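Local coordinates for prepilin-like protein (Thermus thermophilus, PDB 6QVF) that probably serves as a competence-associated type IV pilin at the pilus tip, where it may help to receive DNA during natural transformation, at residues L22-A27 and E95-I100; R70-P75 and G80-L85; Y141-S146 and P152-P157. All coordinates share one frame; numbering follows the deposited sequence.

Contact 1 (L22-A27 and E95-I100); sequences LERRSA and ETIFGI
Arg24 and Arg25 meet Glu95 through bends at different points of their chains. Arg24 turns at chi3 (-59°), which brings NH2 round to Glu95. Arg25 folds earlier, at chi2 (-62°), and then runs straight to its guanidinium. Glu95 reaches across with an extended chain and gives one oxygen to each arginine. Arg24 NH2 bonds to Glu95 OE1 at 2.9 Å, on the syn side and close to the guanidinium plane. Arg25 comes side-on, with NE and NH2 each 3.0 Å from Glu95 OE2. Its guanidinium stands 75° from the carboxylate plane, and both of these bonds are well bent. A water bridges Arg24 NE to the same Glu95 OE2. Ile97 CD1 lies at the edge of the Arg24 guanidinium, 3.7 Å from Arg24 NH2. Trp104 makes a cation-pi contact with Arg25, and Gln20 takes a further hydrogen bond from Arg24 NH1. The network helps to hold strand 92-97, an edge strand of its sheet, to helix 2-30; a helix laid on an antiparallel sheet is the core of the type IV pilin fold. An alanine at Glu95 would remove the carboxylate and is likely to leave two neighbouring arginine charges without their shared mate. Three direct bonds and the water probably limit rotation of the carboxylate, and the two positive groups probably favour its ionised form at this surface site.

Contact 2 (R70-P75 and G80-L85); sequences RVAPSP and GSVANL
A loop between helix 59-66 and strand 92-97 doubles back here, and an ST turn leading into a short 3-10 segment shapes its returning arm. In that turn Ser81 OG accepts from Ala83 N at 3.0 Å. Residues 70-75 meet this arm through apolar side chains, the bare backbone of Gly80 and the Arg70 side chain. Val82 carries much of the contact. Its CG1 is anti to the carbonyl carbon (chi1 -60°), which sets this methyl against the backbone of Ala72, 3.5 Å from Ala72 N. The CB of Ala72 packs on the same methyl. Pro73 and Leu85 run alongside each other, pointing opposite ways, with Pro73 CG 4.2 Å from Leu85 CD2. Phe65 of helix 59-66 touches both residues. Towards Pro75 the backbones come close. Gly80 CA makes CA-H...O contacts with Pro73 O at 3.3 Å and Ser74 O at 3.2 Å. A CB on Gly80 would run into Pro75 CA, and its positive phi also suits glycine. At the exposed edge Arg70 NH2 lies 2.9 Å from Val82 CG2, implausibly close for a nitrogen and a carbon, so its weak hydrogen bond to Val82 O is doubtful.

Contact 3 (Y141-S146 and P152-P157); sequences YDVYPS and PAPCPP
Tyr141 and Cys155 meet ring face to sulfur. The tyrosine CB starts away from residues 152-157, but chi1 of -65° swings the ring back and chi2 of -76° turns its face to the sulfur. Cys155 SG then sits over the centre of one face, 3.7 Å from the ring centroid and 11° off the normal. The ring carbons lie at similar distances from the sulfur, and Tyr141 CZ is 3.7 Å from Cys155 SG. Cys155 holds its SG anti to the carbonyl carbon, directed at the ring. This is a Cys sulfur-aromatic contact on a disulfide, since the same sulfur is bonded to Cys140. The disulfide ties the loop back to the residue that precedes Tyr141, just after strand 131-139. Val143 makes the second contact. Its CG2 meets the CD and CG side of Pro154. The approach is tight, with Val143 CG2 3.4 Å from Pro154 CD. Phe58 of strand 55-58 touches both residues. Cis peptide bonds precede Pro145 and Pro154, so each arm of the loop bends at a proline. Between the arms a water donates to Pro145 O and to Ala153 O, 2.8 Å from each.

Contact 3 is buried, while contacts 1 and 2 are surface contacts. Contact 1 alone joins a helix to a strand, 2-30 to 92-97, and its bonds are charged. Contacts 2 and 3 join loop to loop with few polar bonds, one between helix 59-66 and strand 92-97, the other after strand 131-139. Contact 2 rests on apolar side chains and backbone carbonyls. Contact 3 rests on sulfur, an aromatic ring and proline. Contact 2 is nested inside the long loop closed by contact 1, yet their centres lie 29 Å apart. Contact 3 touches contact 2, where Ser74 OG is 3.3 Å from Pro157 CG. Contact 1 lies across the chain's centre from both.

Contact 1 (L22-A27 and E95-I100)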
ATOM      1  N   LEU B  22       5.470   8.308   5.616  1.00 14.84           N
ATOM      2  CA  LEU B  22       5.750   7.370   4.554  1.00 16.47           C
ATOM      3  C   LEU B  22       6.952   7.821   3.726  1.00 16.03           C
ATOM      4  O   LEU B  22       7.828   6.994   3.405  1.00 16.61           O
ATOM      5  CB  LEU B  22       4.523   7.218   3.652  1.00 15.26           C
ATOM      6  CG  LEU B  22       4.677   6.205   2.522  1.00 15.90           C
ATOM      7  CD1 LEU B  22       4.809   4.814   3.081  1.00 17.69           C
ATOM      8  CD2 LEU B  22       3.507   6.282   1.548  1.00 17.73           C
ATOM      9  N   GLU B  23       7.049   9.128   3.449  1.00 15.45           N
ATOM     10  CA  GLU B  23       8.175   9.671   2.645  1.00 18.63           C
ATOM     11  C   GLU B  23       9.477   9.492   3.431  1.00 17.69           C
ATOM     12  O   GLU B  23      10.515   9.062   2.865  1.00 18.17           O
ATOM     13  CB  GLU B  23       7.934  11.158   2.354  1.00 19.79           C
ATOM     14  CG  GLU B  23       6.929  11.433   1.252  1.00 29.70           C
ATOM     15  CD  GLU B  23       6.532  12.885   1.018  1.00 37.17           C
ATOM     16  OE1 GLU B  23       6.681  13.745   1.948  1.00 36.23           O
ATOM     17  OE2 GLU B  23       6.086  13.147  -0.119  1.00 42.34           O
ATOM     18  N   ARG B  24       9.458   9.801   4.720  1.00 16.10           N
ATOM     19  CA  ARG B  24      10.703   9.775   5.495  1.00 18.71           C
ATOM     20  C   ARG B  24      11.186   8.332   5.654  1.00 18.79           C
ATOM     21  O   ARG B  24      12.383   8.053   5.469  1.00 17.52           O
ATOM     22  CB  ARG B  24      10.548  10.445   6.847  1.00 23.67           C
ATOM     23  CG  ARG B  24      10.772  11.949   6.748  1.00 30.42           C
ATOM     24  CD  ARG B  24      11.031  12.612   8.080  1.00 37.14           C
ATOM     25  NE  ARG B  24       9.908  12.404   8.979  1.00 36.93           N
ATOM     26  CZ  ARG B  24       8.828  13.151   8.981  1.00 34.25           C
ATOM     27  NH1 ARG B  24       8.769  14.221   8.194  1.00 42.72           N
ATOM     28  NH2 ARG B  24       7.808  12.794   9.739  1.00 35.37           N
ATOM     29  N   ARG B  25      10.266   7.399   5.940  1.00 16.50           N
ATOM     30  CA  ARG B  25      10.686   6.018   6.134  1.00 16.76           C
ATOM     31  C   ARG B  25      11.078   5.354   4.806  1.00 17.24           C
ATOM     32  O   ARG B  25      12.045   4.579   4.753  1.00 16.01           O
ATOM     33  CB  ARG B  25       9.602   5.235   6.883  1.00 16.86           C
ATOM     34  CG  ARG B  25       9.337   5.831   8.254  1.00 19.35           C
ATOM     35  CD  ARG B  25      10.537   5.801   9.184  1.00 20.82           C
ATOM     36  NE  ARG B  25      10.371   6.551  10.415  1.00 27.32           N
ATOM     37  CZ  ARG B  25      11.304   6.657  11.372  1.00 30.93           C
ATOM     38  NH1 ARG B  25      12.498   6.074  11.248  1.00 28.59           N
ATOM     39  NH2 ARG B  25      11.006   7.328  12.483  1.00 29.24           N
ATOM     40  N   SER B  26      10.406   5.687   3.696  1.00 15.39           N
ATOM     41  CA  SER B  26      10.782   5.131   2.378  1.00 15.34           C
ATOM     42  C   SER B  26      12.154   5.651   1.956  1.00 15.79           C
ATOM     43  O   SER B  26      12.943   4.918   1.385  1.00 16.84           O
ATOM     44  CB  SER B  26       9.760   5.490   1.302  1.00 16.39           C
ATOM     45  OG  SER B  26       8.503   4.929   1.627  1.00 17.19           O
ATOM     46  N   ALA B  27      12.439   6.921   2.254  1.00 15.78           N
ATOM     47  CA  ALA B  27      13.762   7.482   1.926  1.00 16.20           C
ATOM     48  C   ALA B  27      14.876   6.744   2.672  1.00 15.88           C
ATOM     49  O   ALA B  27      15.970   6.565   2.142  1.00 18.69           O
ATOM     50  CB  ALA B  27      13.812   8.965   2.214  1.00 19.67           C
ATOM     51  N   GLU B  95       5.065   7.881  15.073  1.00 23.08           N
ATOM     52  CA  GLU B  95       5.458   9.286  15.052  1.00 22.79           C
ATOM     53  C   GLU B  95       4.199  10.125  15.283  1.00 25.57           C
ATOM     54  O   GLU B  95       3.149   9.849  14.735  1.00 27.63           O
ATOM     55  CB  GLU B  95       6.089   9.691  13.718  1.00 25.87           C
ATOM     56  CG  GLU B  95       7.421   9.069  13.375  1.00 29.50           C
ATOM     57  CD  GLU B  95       8.058   9.664  12.120  1.00 32.19           C
ATOM     58  OE1 GLU B  95       7.882  10.874  11.893  1.00 34.35           O
ATOM     59  OE2 GLU B  95       8.729   8.903  11.359  1.00 37.13           O
ATOM     60  N   THR B  96       4.309  11.204  16.035  1.00 24.98           N
ATOM     61  CA  THR B  96       3.158  12.123  16.168  1.00 26.54           C
ATOM     62  C   THR B  96       3.454  13.420  15.415  1.00 26.45           C
ATOM     63  O   THR B  96       4.429  14.088  15.705  1.00 28.79           O
ATOM     64  CB  THR B  96       2.835  12.399  17.637  1.00 30.76           C
ATOM     65  OG1 THR B  96       2.605  11.116  18.233  1.00 34.10           O
ATOM     66  CG2 THR B  96       1.638  13.309  17.809  1.00 31.16           C
ATOM     67  N   ILE B  97       2.585  13.729  14.456  1.00 26.63           N
ATOM     68  CA  ILE B  97       2.674  14.832  13.504  1.00 25.65           C
ATOM     69  C   ILE B  97       1.470  15.741  13.761  1.00 30.21           C
ATOM     70  O   ILE B  97       0.325  15.340  13.545  1.00 30.25           O
ATOM     71  CB  ILE B  97       2.645  14.315  12.051  1.00 30.03           C
ATOM     72  CG1 ILE B  97       3.681  13.215  11.796  1.00 33.62           C
ATOM     73  CG2 ILE B  97       2.763  15.463  11.049  1.00 34.82           C
ATOM     74  CD1 ILE B  97       5.097  13.591  12.099  1.00 32.43           C
ATOM     75  N   PHE B  98       1.740  16.923  14.302  1.00 33.26           N
ATOM     76  CA  PHE B  98       0.680  17.908  14.656  1.00 38.07           C
ATOM     77  C   PHE B  98      -0.469  17.215  15.400  1.00 32.86           C
ATOM     78  O   PHE B  98      -1.651  17.399  15.059  1.00 37.85           O
ATOM     79  CB  PHE B  98       0.174  18.616  13.396  1.00 39.78           C
ATOM     80  CG  PHE B  98       1.243  19.390  12.665  1.00 46.07           C
ATOM     81  CD1 PHE B  98       1.971  20.372  13.326  1.00 50.68           C
ATOM     82  CD2 PHE B  98       1.562  19.110  11.341  1.00 48.28           C
ATOM     83  CE1 PHE B  98       2.953  21.089  12.663  1.00 56.05           C
ATOM     84  CE2 PHE B  98       2.557  19.827  10.686  1.00 52.05           C
ATOM     85  CZ  PHE B  98       3.255  20.810  11.351  1.00 54.72           C
ATOM     86  N   GLY B  99      -0.105  16.424  16.410  1.00 29.59           N
ATOM     87  CA  GLY B  99      -1.029  15.786  17.306  1.00 31.37           C
ATOM     88  C   GLY B  99      -1.671  14.549  16.724  1.00 31.05           C
ATOM     89  O   GLY B  99      -2.543  13.995  17.363  1.00 30.20           O
ATOM     90  N   ILE B 100      -1.206  14.104  15.543  1.00 27.37           N
ATOM     91  CA  ILE B 100      -1.767  12.933  14.891  1.00 23.61           C
ATOM     92  C   ILE B 100      -0.748  11.805  14.969  1.00 21.34           C
ATOM     93  O   ILE B 100       0.314  11.883  14.365  1.00 23.63           O
ATOM     94  CB  ILE B 100      -2.161  13.217  13.437  1.00 22.87           C
ATOM     95  CG1 ILE B 100      -3.176  14.353  13.323  1.00 26.13           C
ATOM     96  CG2 ILE B 100      -2.676  11.932  12.779  1.00 22.14           C
ATOM     97  CD1 ILE B 100      -3.234  14.961  11.942  1.00 24.99           C
TER
HETATM   98  O   HOH W   1      10.878  10.200  10.083  1.00 37.48           O

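Contact 2 (R70-P75 and G80-L85)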
ATOM      1  N   ARG B  70      15.744 -10.275  12.246  1.00 19.60           N
ATOM      2  CA  ARG B  70      17.020 -10.409  11.553  1.00 18.43           C
ATOM      3  C   ARG B  70      17.164 -11.836  11.014  1.00 21.41           C
ATOM      4  O   ARG B  70      16.987 -12.852  11.755  1.00 23.35           O
ATOM      5  CB  ARG B  70      18.174 -10.081  12.502  1.00 23.22           C
ATOM      6  CG  ARG B  70      18.210  -8.638  12.963  1.00 29.75           C
ATOM      7  CD  ARG B  70      19.346  -8.387  13.934  1.00 40.78           C
ATOM      8  NE  ARG B  70      20.632  -8.857  13.468  1.00 50.76           N
ATOM      9  CZ  ARG B  70      21.699  -8.989  14.253  1.00 49.64           C
ATOM     10  NH1 ARG B  70      21.636  -8.581  15.495  1.00 55.06           N
ATOM     11  NH2 ARG B  70      22.812  -9.530  13.811  1.00 52.74           N
ATOM     12  N   VAL B  71      17.467 -11.906   9.722  1.00 18.60           N
ATOM     13  CA  VAL B  71      17.692 -13.129   8.952  1.00 18.30           C
ATOM     14  C   VAL B  71      19.055 -12.972   8.276  1.00 19.55           C
ATOM     15  O   VAL B  71      19.375 -11.897   7.755  1.00 19.19           O
ATOM     16  CB  VAL B  71      16.572 -13.234   7.888  1.00 24.72           C
ATOM     17  CG1 VAL B  71      16.942 -14.118   6.728  1.00 29.76           C
ATOM     18  CG2 VAL B  71      15.263 -13.631   8.530  1.00 28.88           C
ATOM     19  N   ALA B  72      19.876 -14.020   8.296  1.00 19.56           N
ATOM     20  CA  ALA B  72      21.158 -14.003   7.600  1.00 19.16           C
ATOM     21  C   ALA B  72      20.957 -13.936   6.089  1.00 17.26           C
ATOM     22  O   ALA B  72      20.204 -14.708   5.510  1.00 20.50           O
ATOM     23  CB  ALA B  72      21.985 -15.204   7.977  1.00 22.52           C
ATOM     24  N   PRO B  73      21.670 -13.035   5.383  1.00 18.72           N
ATOM     25  CA  PRO B  73      21.666 -13.073   3.926  1.00 17.16           C
ATOM     26  C   PRO B  73      22.447 -14.300   3.421  1.00 20.75           C
ATOM     27  O   PRO B  73      23.067 -15.030   4.233  1.00 22.22           O
ATOM     28  CB  PRO B  73      22.417 -11.803   3.487  1.00 19.73           C
ATOM     29  CG  PRO B  73      22.522 -10.980   4.734  1.00 21.43           C
ATOM     30  CD  PRO B  73      22.471 -11.933   5.918  1.00 19.12           C
ATOM     31  N   SER B  74      22.380 -14.517   2.117  1.00 19.99           N
ATOM     32  CA  SER B  74      23.168 -15.539   1.423  1.00 22.61           C
ATOM     33  C   SER B  74      24.640 -15.145   1.500  1.00 20.42           C
ATOM     34  O   SER B  74      24.979 -14.004   1.779  1.00 19.71           O
ATOM     35  CB  SER B  74      22.700 -15.697  -0.008  1.00 25.25           C
ATOM     36  OG  SER B  74      23.079 -14.594  -0.813  1.00 25.77           O
ATOM     37  N   PRO B  75      25.575 -16.079   1.281  1.00 23.26           N
ATOM     38  CA  PRO B  75      26.990 -15.744   1.396  1.00 27.43           C
ATOM     39  C   PRO B  75      27.468 -14.632   0.442  1.00 31.31           C
ATOM     40  O   PRO B  75      28.549 -14.056   0.652  1.00 41.54           O
ATOM     41  CB  PRO B  75      27.675 -17.060   1.029  1.00 29.76           C
ATOM     42  CG  PRO B  75      26.656 -18.130   1.303  1.00 29.93           C
ATOM     43  CD  PRO B  75      25.315 -17.500   1.008  1.00 26.79           C
ATOM     44  N   GLY B  80      27.154 -13.172   4.215  1.00 18.72           N
ATOM     45  CA  GLY B  80      26.193 -14.196   4.707  1.00 18.99           C
ATOM     46  C   GLY B  80      25.960 -14.111   6.198  1.00 19.86           C
ATOM     47  O   GLY B  80      25.441 -15.083   6.761  1.00 21.89           O
ATOM     48  N   SER B  81      26.262 -12.958   6.825  1.00 19.47           N
ATOM     49  CA  SER B  81      26.250 -12.860   8.281  1.00 21.05           C
ATOM     50  C   SER B  81      25.378 -11.712   8.787  1.00 19.60           C
ATOM     51  O   SER B  81      25.483 -10.570   8.313  1.00 21.00           O
ATOM     52  CB  SER B  81      27.643 -12.691   8.817  1.00 24.06           C
ATOM     53  OG  SER B  81      27.607 -12.452  10.208  1.00 26.12           O
ATOM     54  N   VAL B  82      24.552 -12.009   9.803  1.00 19.18           N
ATOM     55  CA  VAL B  82      23.755 -10.958  10.465  1.00 19.10           C
ATOM     56  C   VAL B  82      24.671  -9.931  11.145  1.00 20.43           C
ATOM     57  O   VAL B  82      24.206  -8.818  11.451  1.00 21.33           O
ATOM     58  CB  VAL B  82      22.704 -11.498  11.457  1.00 22.40           C
ATOM     59  CG1 VAL B  82      21.715 -12.396  10.762  1.00 23.04           C
ATOM     60  CG2 VAL B  82      23.324 -12.190  12.653  1.00 24.43           C
ATOM     61  N   ALA B  83      25.927 -10.303  11.431  1.00 20.20           N
ATOM     62  CA  ALA B  83      26.867  -9.374  12.064  1.00 24.03           C
ATOM     63  C   ALA B  83      27.228  -8.219  11.116  1.00 22.54           C
ATOM     64  O   ALA B  83      27.720  -7.201  11.536  1.00 24.08           O
ATOM     65  CB  ALA B  83      28.104 -10.100  12.522  1.00 25.77           C
ATOM     66  N   ASN B  84      26.970  -8.394   9.825  1.00 20.17           N
ATOM     67  CA  ASN B  84      27.305  -7.394   8.808  1.00 19.39           C
ATOM     68  C   ASN B  84      26.047  -6.661   8.338  1.00 18.99           C
ATOM     69  O   ASN B  84      26.029  -6.064   7.272  1.00 19.74           O
ATOM     70  CB  ASN B  84      28.022  -8.040   7.624  1.00 20.94           C
ATOM     71  CG  ASN B  84      29.352  -8.645   8.030  1.00 22.95           C
ATOM     72  OD1 ASN B  84      29.982  -8.154   8.970  1.00 25.52           O
ATOM     73  ND2 ASN B  84      29.752  -9.724   7.361  1.00 23.90           N
ATOM     74  N   LEU B  85      24.997  -6.696   9.159  1.00 19.03           N
ATOM     75  CA  LEU B  85      23.825  -5.810   9.034  1.00 19.21           C
ATOM     76  C   LEU B  85      23.921  -4.694  10.087  1.00 20.19           C
ATOM     77  O   LEU B  85      24.320  -4.902  11.256  1.00 21.96           O
ATOM     78  CB  LEU B  85      22.545  -6.627   9.197  1.00 19.51           C
ATOM     79  CG  LEU B  85      22.347  -7.820   8.285  1.00 18.02           C
ATOM     80  CD1 LEU B  85      21.160  -8.609   8.785  1.00 18.98           C
ATOM     81  CD2 LEU B  85      22.148  -7.393   6.840  1.00 19.84           C
TER

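Contact 3 (Y141-S146 and P152-P157)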
ATOM      1  N   TYR B 141      15.549  -2.965  -7.238  1.00 16.29           N
ATOM      2  CA  TYR B 141      15.793  -2.344  -8.493  1.00 17.44           C
ATOM      3  C   TYR B 141      15.614  -0.828  -8.434  1.00 18.56           C
ATOM      4  O   TYR B 141      15.980  -0.120  -9.393  1.00 20.39           O
ATOM      5  CB  TYR B 141      14.908  -2.936  -9.586  1.00 19.33           C
ATOM      6  CG  TYR B 141      15.214  -4.390  -9.863  1.00 24.83           C
ATOM      7  CD1 TYR B 141      16.336  -4.719 -10.586  1.00 29.14           C
ATOM      8  CD2 TYR B 141      14.476  -5.421  -9.302  1.00 29.45           C
ATOM      9  CE1 TYR B 141      16.666  -6.033 -10.846  1.00 39.38           C
ATOM     10  CE2 TYR B 141      14.804  -6.751  -9.537  1.00 32.89           C
ATOM     11  CZ  TYR B 141      15.910  -7.056 -10.309  1.00 37.54           C
ATOM     12  OH  TYR B 141      16.257  -8.357 -10.562  1.00 51.78           O
ATOM     13  N   ASP B 142      15.034  -0.316  -7.346  1.00 16.03           N
ATOM     14  CA  ASP B 142      14.726   1.094  -7.254  1.00 14.89           C
ATOM     15  C   ASP B 142      15.864   1.953  -6.693  1.00 16.47           C
ATOM     16  O   ASP B 142      15.738   3.206  -6.679  1.00 16.67           O
ATOM     17  CB  ASP B 142      13.486   1.282  -6.377  1.00 15.00           C
ATOM     18  CG  ASP B 142      12.250   0.628  -6.974  1.00 17.26           C
ATOM     19  OD1 ASP B 142      12.178   0.510  -8.227  1.00 20.52           O
ATOM     20  OD2 ASP B 142      11.303   0.334  -6.198  1.00 18.91           O
ATOM     21  N   VAL B 143      16.970   1.318  -6.241  1.00 17.30           N
ATOM     22  CA  VAL B 143      18.065   2.110  -5.729  1.00 17.33           C
ATOM     23  C   VAL B 143      18.812   2.731  -6.926  1.00 15.83           C
ATOM     24  O   VAL B 143      18.643   2.308  -8.041  1.00 16.46           O
ATOM     25  CB  VAL B 143      19.020   1.294  -4.831  1.00 15.99           C
ATOM     26  CG1 VAL B 143      18.317   0.737  -3.620  1.00 17.09           C
ATOM     27  CG2 VAL B 143      19.737   0.220  -5.577  1.00 17.94           C
ATOM     28  N   TYR B 144      19.663   3.710  -6.618  1.00 18.36           N
ATOM     29  CA  TYR B 144      20.545   4.309  -7.589  1.00 20.12           C
ATOM     30  C   TYR B 144      21.986   4.016  -7.170  1.00 19.70           C
ATOM     31  O   TYR B 144      22.351   4.228  -6.014  1.00 22.30           O
ATOM     32  CB  TYR B 144      20.375   5.841  -7.682  1.00 22.77           C
ATOM     33  CG  TYR B 144      21.371   6.453  -8.632  1.00 24.64           C
ATOM     34  CD1 TYR B 144      21.114   6.483  -9.990  1.00 29.35           C
ATOM     35  CD2 TYR B 144      22.622   6.836  -8.188  1.00 29.21           C
ATOM     36  CE1 TYR B 144      22.059   6.952 -10.891  1.00 31.04           C
ATOM     37  CE2 TYR B 144      23.586   7.291  -9.076  1.00 33.22           C
ATOM     38  CZ  TYR B 144      23.297   7.347 -10.430  1.00 35.33           C
ATOM     39  OH  TYR B 144      24.200   7.780 -11.355  1.00 45.41           O
ATOM     40  N   PRO B 145      22.866   3.598  -8.094  1.00 22.21           N
ATOM     41  CA  PRO B 145      22.466   3.229  -9.445  1.00 23.67           C
ATOM     42  C   PRO B 145      21.692   1.905  -9.474  1.00 21.41           C
ATOM     43  O   PRO B 145      21.834   1.107  -8.557  1.00 20.25           O
ATOM     44  CB  PRO B 145      23.792   3.045 -10.183  1.00 29.66           C
ATOM     45  CG  PRO B 145      24.801   2.873  -9.133  1.00 33.58           C
ATOM     46  CD  PRO B 145      24.307   3.514  -7.860  1.00 28.09           C
ATOM     47  N   SER B 146      20.945   1.696 -10.556  1.00 22.98           N
ATOM     48  CA  SER B 146      20.161   0.508 -10.793  1.00 24.51           C
ATOM     49  C   SER B 146      21.069  -0.715 -10.837  1.00 22.51           C
ATOM     50  O   SER B 146      22.115  -0.679 -11.475  1.00 24.19           O
ATOM     51  CB  SER B 146      19.385   0.629 -12.085  1.00 31.84           C
ATOM     52  OG  SER B 146      18.648   1.838 -12.139  1.00 35.15           O
ATOM     53  N   PRO B 152      24.537  -7.154  -9.487  1.00 25.19           N
ATOM     54  CA  PRO B 152      23.162  -7.274  -8.997  1.00 24.76           C
ATOM     55  C   PRO B 152      22.830  -6.585  -7.662  1.00 22.49           C
ATOM     56  O   PRO B 152      21.652  -6.407  -7.314  1.00 20.73           O
ATOM     57  CB  PRO B 152      23.001  -8.788  -8.852  1.00 29.94           C
ATOM     58  CG  PRO B 152      24.405  -9.304  -8.603  1.00 32.59           C
ATOM     59  CD  PRO B 152      25.302  -8.410  -9.420  1.00 30.37           C
ATOM     60  N   ALA B 153      23.849  -6.215  -6.891  1.00 22.09           N
ATOM     61  CA  ALA B 153      23.636  -5.644  -5.602  1.00 21.80           C
ATOM     62  C   ALA B 153      22.769  -4.389  -5.728  1.00 20.47           C
ATOM     63  O   ALA B 153      22.985  -3.551  -6.607  1.00 20.84           O
ATOM     64  CB  ALA B 153      24.931  -5.300  -4.949  1.00 23.58           C
ATOM     65  N   PRO B 154      21.772  -4.152  -4.846  1.00 17.16           N
ATOM     66  CA  PRO B 154      21.502  -4.905  -3.629  1.00 18.03           C
ATOM     67  C   PRO B 154      20.457  -6.017  -3.727  1.00 17.57           C
ATOM     68  O   PRO B 154      19.936  -6.488  -2.683  1.00 19.19           O
ATOM     69  CB  PRO B 154      20.941  -3.841  -2.686  1.00 18.32           C
ATOM     70  CG  PRO B 154      20.190  -2.906  -3.621  1.00 17.26           C
ATOM     71  CD  PRO B 154      20.969  -2.927  -4.922  1.00 19.04           C
ATOM     72  N   CYS B 155      20.123  -6.428  -4.947  1.00 15.91           N
ATOM     73  CA  CYS B 155      19.228  -7.579  -5.108  1.00 17.85           C
ATOM     74  C   CYS B 155      19.926  -8.840  -4.636  1.00 20.94           C
ATOM     75  O   CYS B 155      21.119  -9.046  -4.874  1.00 20.89           O
ATOM     76  CB  CYS B 155      18.793  -7.783  -6.540  1.00 20.93           C
ATOM     77  SG  CYS B 155      17.838  -6.394  -7.220  1.00 23.67           S
ATOM     78  N   PRO B 156      19.191  -9.739  -3.974  1.00 19.42           N
ATOM     79  CA  PRO B 156      19.753 -11.022  -3.572  1.00 19.07           C
ATOM     80  C   PRO B 156      19.834 -11.947  -4.776  1.00 21.64           C
ATOM     81  O   PRO B 156      19.123 -11.780  -5.760  1.00 24.99           O
ATOM     82  CB  PRO B 156      18.754 -11.539  -2.558  1.00 20.06           C
ATOM     83  CG  PRO B 156      17.443 -10.983  -3.053  1.00 26.86           C
ATOM     84  CD  PRO B 156      17.765  -9.604  -3.618  1.00 21.12           C
ATOM     85  N   PRO B 157      20.683 -12.988  -4.719  1.00 21.89           N
ATOM     86  CA  PRO B 157      20.639 -14.026  -5.736  1.00 23.88           C
ATOM     87  C   PRO B 157      19.337 -14.794  -5.576  1.00 24.19           C
ATOM     88  O   PRO B 157      18.702 -14.762  -4.521  1.00 23.74           O
ATOM     89  CB  PRO B 157      21.849 -14.900  -5.415  1.00 24.67           C
ATOM     90  CG  PRO B 157      21.995 -14.742  -3.927  1.00 22.37           C
ATOM     91  CD  PRO B 157      21.600 -13.298  -3.620  1.00 23.42           C
TER
HETATM   92  O   HOH W   2      23.540  -0.998  -7.705  1.00 26.14           O